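Local coordinates for protein putative XRE-family transcriptional regulator (Rhodococcus sp., PDB 2OFY) that probably binds DNA through a helix-turn-helix domain of the XRE family and is likely to act as a transcriptional regulator, at residues E10-R13 against G14-G18; L17-L20 against L21-R25. All blocks are in the same frame, centred on the assembly; numbering follows the deposited sequence.

Contact 1 (E10-R13 against G14-G18)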
loop_
_atom_site.group_PDB
_atom_site.type_symbol
_atom_site.label_atom_id
_atom_site.label_comp_id
_atom_site.label_asym_id
_atom_site.label_seq_id
_atom_site.Cartn_x
_atom_site.Cartn_y
_atom_site.Cartn_z
ATOM N N GLU A 10 3.983 -12.036 -6.836
ATOM C CA GLU A 10 4.069 -10.586 -6.888
ATOM C C GLU A 10 3.552 -9.971 -8.195
ATOM O O GLU A 10 2.805 -8.995 -8.208
ATOM C CB GLU A 10 5.480 -10.126 -6.624
ATOM C CG GLU A 10 5.881 -10.372 -5.145
ATOM C CD GLU A 10 7.353 -10.376 -4.914
ATOM O OE1 GLU A 10 8.118 -10.477 -5.897
ATOM O OE2 GLU A 10 7.761 -10.286 -3.729
ATOM N N LEU A 11 3.987 -10.552 -9.310
ATOM C CA LEU A 11 3.531 -10.034 -10.607
ATOM C C LEU A 11 2.034 -10.169 -10.730
ATOM O O LEU A 11 1.322 -9.218 -11.162
ATOM C CB LEU A 11 4.263 -10.802 -11.708
ATOM C CG LEU A 11 3.784 -10.525 -13.146
ATOM C CD1 LEU A 11 3.932 -9.018 -13.416
ATOM C CD2 LEU A 11 4.504 -11.386 -14.194
ATOM N N GLU A 12 1.531 -11.341 -10.347
ATOM C CA GLU A 12 0.094 -11.575 -10.456
ATOM C C GLU A 12 -0.701 -10.613 -9.549
ATOM O O GLU A 12 -1.738 -10.094 -9.981
ATOM C CB GLU A 12 -0.217 -13.028 -10.132
ATOM C CG GLU A 12 -1.620 -13.443 -10.504
ATOM C CD GLU A 12 -1.860 -14.924 -10.248
ATOM O OE1 GLU A 12 -1.375 -15.478 -9.227
ATOM O OE2 GLU A 12 -2.508 -15.541 -11.102
ATOM N N ARG A 13 -0.236 -10.360 -8.321
ATOM C CA ARG A 13 -0.931 -9.371 -7.462
ATOM C C ARG A 13 -0.978 -7.975 -8.066
ATOM O O ARG A 13 -1.991 -7.264 -7.988
ATOM C CB ARG A 13 -0.225 -9.238 -6.104
ATOM C CG ARG A 13 -0.325 -10.424 -5.220
ATOM C CD ARG A 13 0.112 -9.982 -3.810
ATOM N NE ARG A 13 0.301 -11.139 -2.959
ATOM C CZ ARG A 13 1.482 -11.673 -2.673
ATOM N NH1 ARG A 13 2.609 -11.147 -3.154
ATOM N NH2 ARG A 13 1.533 -12.743 -1.912
ATOM N N GLY A 14 0.149 -7.563 -8.643
ATOM C CA GLY A 14 0.257 -6.258 -9.319
ATOM C C GLY A 14 -0.749 -6.198 -10.448
ATOM O O GLY A 14 -1.437 -5.202 -10.648
ATOM N N GLN A 15 -0.797 -7.262 -11.259
ATOM C CA GLN A 15 -1.761 -7.320 -12.391
ATOM C C GLN A 15 -3.211 -7.281 -11.921
ATOM O O GLN A 15 -4.022 -6.530 -12.481
ATOM C CB GLN A 15 -1.477 -8.582 -13.202
ATOM C CG GLN A 15 -0.167 -8.283 -13.981
ATOM C CD GLN A 15 0.389 -9.496 -14.689
ATOM O OE1 GLN A 15 -0.016 -10.652 -14.399
ATOM N NE2 GLN A 15 1.318 -9.248 -15.650
ATOM N N ARG A 16 -3.558 -8.072 -10.905
ATOM C CA ARG A 16 -4.924 -7.998 -10.359
ATOM C C ARG A 16 -5.296 -6.615 -9.870
ATOM O O ARG A 16 -6.404 -6.143 -10.085
ATOM C CB ARG A 16 -5.049 -8.955 -9.142
ATOM C CG ARG A 16 -4.942 -10.358 -9.558
ATOM C CD ARG A 16 -5.214 -11.123 -8.297
ATOM N NE ARG A 16 -4.639 -12.405 -8.340
ATOM C CZ ARG A 16 -4.453 -13.148 -7.255
ATOM N NH1 ARG A 16 -4.805 -12.679 -6.048
ATOM N NH2 ARG A 16 -3.927 -14.341 -7.395
ATOM N N LEU A 17 -4.361 -5.984 -9.162
ATOM C CA LEU A 17 -4.587 -4.648 -8.613
ATOM C C LEU A 17 -4.884 -3.700 -9.765
ATOM O O LEU A 17 -5.831 -2.913 -9.713
ATOM C CB LEU A 17 -3.352 -4.199 -7.810
ATOM C CG LEU A 17 -3.429 -2.749 -7.311
ATOM C CD1 LEU A 17 -4.599 -2.489 -6.307
ATOM C CD2 LEU A 17 -2.071 -2.408 -6.701
ATOM N N GLY A 18 -4.073 -3.785 -10.838
ATOM C CA GLY A 18 -4.220 -2.901 -12.029
ATOM C C GLY A 18 -5.584 -3.092 -12.674
ATOM O O GLY A 18 -6.305 -2.128 -12.950
#

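Contact 2 (L17-L20 against L21-R25)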
loop_
_atom_site.group_PDB
_atom_site.type_symbol
_atom_site.label_atom_id
_atom_site.label_comp_id
_atom_site.label_asym_id
_atom_site.label_seq_id
_atom_site.Cartn_x
_atom_site.Cartn_y
_atom_site.Cartn_z
ATOM N N LEU A 17 -4.361 -5.984 -9.162
ATOM C CA LEU A 17 -4.587 -4.648 -8.613
ATOM C C LEU A 17 -4.884 -3.700 -9.765
ATOM O O LEU A 17 -5.831 -2.913 -9.713
ATOM C CB LEU A 17 -3.352 -4.199 -7.810
ATOM C CG LEU A 17 -3.429 -2.749 -7.311
ATOM C CD1 LEU A 17 -4.599 -2.489 -6.307
ATOM C CD2 LEU A 17 -2.071 -2.408 -6.701
ATOM N N GLY A 18 -4.073 -3.785 -10.838
ATOM C CA GLY A 18 -4.220 -2.901 -12.029
ATOM C C GLY A 18 -5.584 -3.092 -12.674
ATOM O O GLY A 18 -6.305 -2.128 -12.950
ATOM N N GLU A 19 -5.985 -4.351 -12.849
ATOM C CA GLU A 19 -7.290 -4.656 -13.440
ATOM C C GLU A 19 -8.420 -4.101 -12.594
ATOM O O GLU A 19 -9.385 -3.541 -13.153
ATOM C CB GLU A 19 -7.483 -6.173 -13.588
ATOM C CG GLU A 19 -8.794 -6.504 -14.367
ATOM C CD GLU A 19 -9.229 -7.978 -14.342
ATOM O OE1 GLU A 19 -8.413 -8.844 -13.959
ATOM O OE2 GLU A 19 -10.397 -8.269 -14.726
ATOM N N LEU A 20 -8.317 -4.229 -11.276
ATOM C CA LEU A 20 -9.369 -3.706 -10.361
ATOM C C LEU A 20 -9.489 -2.178 -10.428
ATOM O O LEU A 20 -10.620 -1.635 -10.492
ATOM C CB LEU A 20 -8.978 -4.069 -8.928
ATOM C CG LEU A 20 -9.883 -4.762 -7.963
ATOM C CD1 LEU A 20 -10.893 -5.710 -8.662
ATOM C CD2 LEU A 20 -8.969 -5.520 -7.028
ATOM N N LEU A 21 -8.345 -1.500 -10.466
ATOM C CA LEU A 21 -8.307 -0.029 -10.572
ATOM C C LEU A 21 -8.877 0.389 -11.949
ATOM O O LEU A 21 -9.642 1.362 -12.060
ATOM C CB LEU A 21 -6.881 0.502 -10.407
ATOM C CG LEU A 21 -6.414 0.302 -8.951
ATOM C CD1 LEU A 21 -4.960 0.727 -8.828
ATOM C CD2 LEU A 21 -7.312 1.069 -7.960
ATOM N N ARG A 22 -8.495 -0.342 -12.995
ATOM C CA ARG A 22 -9.023 -0.012 -14.331
ATOM C C ARG A 22 -10.562 -0.159 -14.366
ATOM O O ARG A 22 -11.241 0.725 -14.874
ATOM C CB ARG A 22 -8.338 -0.889 -15.423
ATOM C CG ARG A 22 -8.925 -0.746 -16.868
ATOM C CD ARG A 22 -8.862 0.639 -17.279
ATOM N NE ARG A 22 -9.572 0.943 -18.535
ATOM C CZ ARG A 22 -10.722 1.593 -18.581
ATOM N NH1 ARG A 22 -11.347 1.939 -17.458
ATOM N NH2 ARG A 22 -11.253 1.862 -19.763
ATOM N N SER A 23 -11.069 -1.256 -13.817
ATOM C CA SER A 23 -12.522 -1.494 -13.808
ATOM C C SER A 23 -13.191 -0.407 -12.979
ATOM O O SER A 23 -14.267 0.097 -13.357
ATOM C CB SER A 23 -12.823 -2.865 -13.196
ATOM O OG SER A 23 -12.381 -3.872 -14.099
ATOM N N ALA A 24 -12.590 -0.025 -11.843
ATOM C CA ALA A 24 -13.178 1.045 -10.995
ATOM C C ALA A 24 -13.199 2.404 -11.705
ATOM O O ALA A 24 -14.170 3.177 -11.600
ATOM C CB ALA A 24 -12.509 1.164 -9.654
ATOM N N ARG A 25 -12.188 2.650 -12.519
ATOM C CA ARG A 25 -12.152 3.893 -13.298
ATOM C C ARG A 25 -13.311 3.895 -14.316
ATOM O O ARG A 25 -13.982 4.925 -14.489
ATOM C CB ARG A 25 -10.796 4.075 -13.958
ATOM C CG ARG A 25 -10.749 5.382 -14.779
ATOM C CD ARG A 25 -9.337 5.728 -15.188
ATOM N NE ARG A 25 -8.700 4.721 -16.041
ATOM C CZ ARG A 25 -8.901 4.582 -17.362
ATOM N NH1 ARG A 25 -9.817 5.329 -18.056
ATOM N NH2 ARG A 25 -8.186 3.665 -18.016
HETATM O O HOH W 1 -10.326 -3.994 -15.885
#

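Contact 1 (E10-R13 against G14-G18)
The carboxylate of Glu-12 and the guanidinium of Arg-16, one turn apart on the same helix, meet with their planes 51° apart, and the acid comes to the guanidinium obliquely. OE1 of Glu-12 and NH2 of Arg-16 stand 3.3 Å apart, a salt bridge whose hydrogen bond is weak and bent (130°). As for the other flat group, the CD1 methyl of Leu-11 sits over one face of the Gln-15 carboxamide, above NE2 of Gln-15 and 3.4 Å from it.

Torsions account for the ion pair. Glu-12 holds CG opposite its own N, while Arg-16 swings CG to the N side (chi1 -67°), which lays the start of its chain back over the preceding turn, CG 3.2 Å from the carbonyl O of Glu-12. Residues four apart on an alpha-helix share one flank, and acid before base in this spacing is the classic i to i+4 pairing. With an alanine in place of Arg-16, Glu-12 would probably lose its charge partner and be left with a carboxylate freer to turn.

Beneath the side chains run the helix's own bonds: Gly-14 N to Glu-10 O (3.0 Å), Gln-15 N to Leu-11 O (2.9 Å), Arg-16 N to Glu-12 O, and Leu-17 N to Arg-13 O. Leu-11 and Gln-15 are exposed, where a polar amide tolerates water and still presents a face to a leucine methyl. The polar end of Arg-13 has its partner outside the two segments: NH2 bonds Thr-79 O, and the side chain packs on Phe-58 of the second subunit. Buried Leu-17 also meets that Phe-58, as befits an apolar side chain at a subunit boundary.

Contact 2 (L17-L20 against L21-R25)
Leu-21 lies across Leu-17, its CD1 methyl 4.1 Å from Leu-17 CG, an apolar contact one turn apart on the buried side of the helix. Leu-21 sets CG on the N side of its CA (chi1 -69°), which carries the side chain back toward the preceding turn and brings CG within 3.4 Å of the carbonyl O of Leu-17. Branched and wholly apolar, both leucines suit a flank shut off from water.

On the exposed flank of Glu-19 and Ser-23 a water bridges successive turns, donating to Glu-19 O at 2.9 Å and hydrogen-bonding Ser-23 OG at 2.7 Å. The same carbonyl also accepts the backbone N of Ser-23 (2.9 Å), and is thus gripped by two donors. A serine serves well here because its short hydroxyl stays close to the backbone, within range of a water that also holds the Glu-19 carbonyl.

What positions these groups is the alpha-helical backbone. Leu-21 N bonds Leu-17 O, Arg-22 N bonds Gly-18 O at 2.8 Å, and Ala-24 N bonds Leu-20 O. Further on, the guanidinium groups of Arg-22 and Arg-25 overlap, with NH1 of Arg-22 3.5 Å above the centre of the Arg-25 plane. Each arginine has an outside acceptor: Arg-22 NH1 bonds Gly-26 O, and Arg-25 makes a salt bridge with Glu-48, which probably offsets the nearness of the two charges.

In the helix-turn-helix fold, this last part of helix 8-25 is packed by several elements. Leu-17 and Leu-21 rest on Ile-60 of helix 57-66, Leu-21 also touches Ile-47 of helix 41-48, and Arg-25 lies against Met-30 and Val-33 of helix 30-37.

Overall arrangement
Both contacts lie on helix 8-25, the first helix of the chain, and neither closes a loop, since in each the two segments follow one another directly. From the N terminus, contact 1 covers the earlier turns and contact 2 the later ones, their centres about 11 Å apart. Contact 2 begins where contact 1 ends, sharing Leu-17 and Gly-18, so neither lies within the other. The earlier turns join the chain's late segment around Val-78 to Phe-80 and the second subunit; the later turns join helices 30-37, 41-48 and 57-66. One continuous helix therefore links the subunit boundary to the helix-turn-helix core, with Leu-17 touching both.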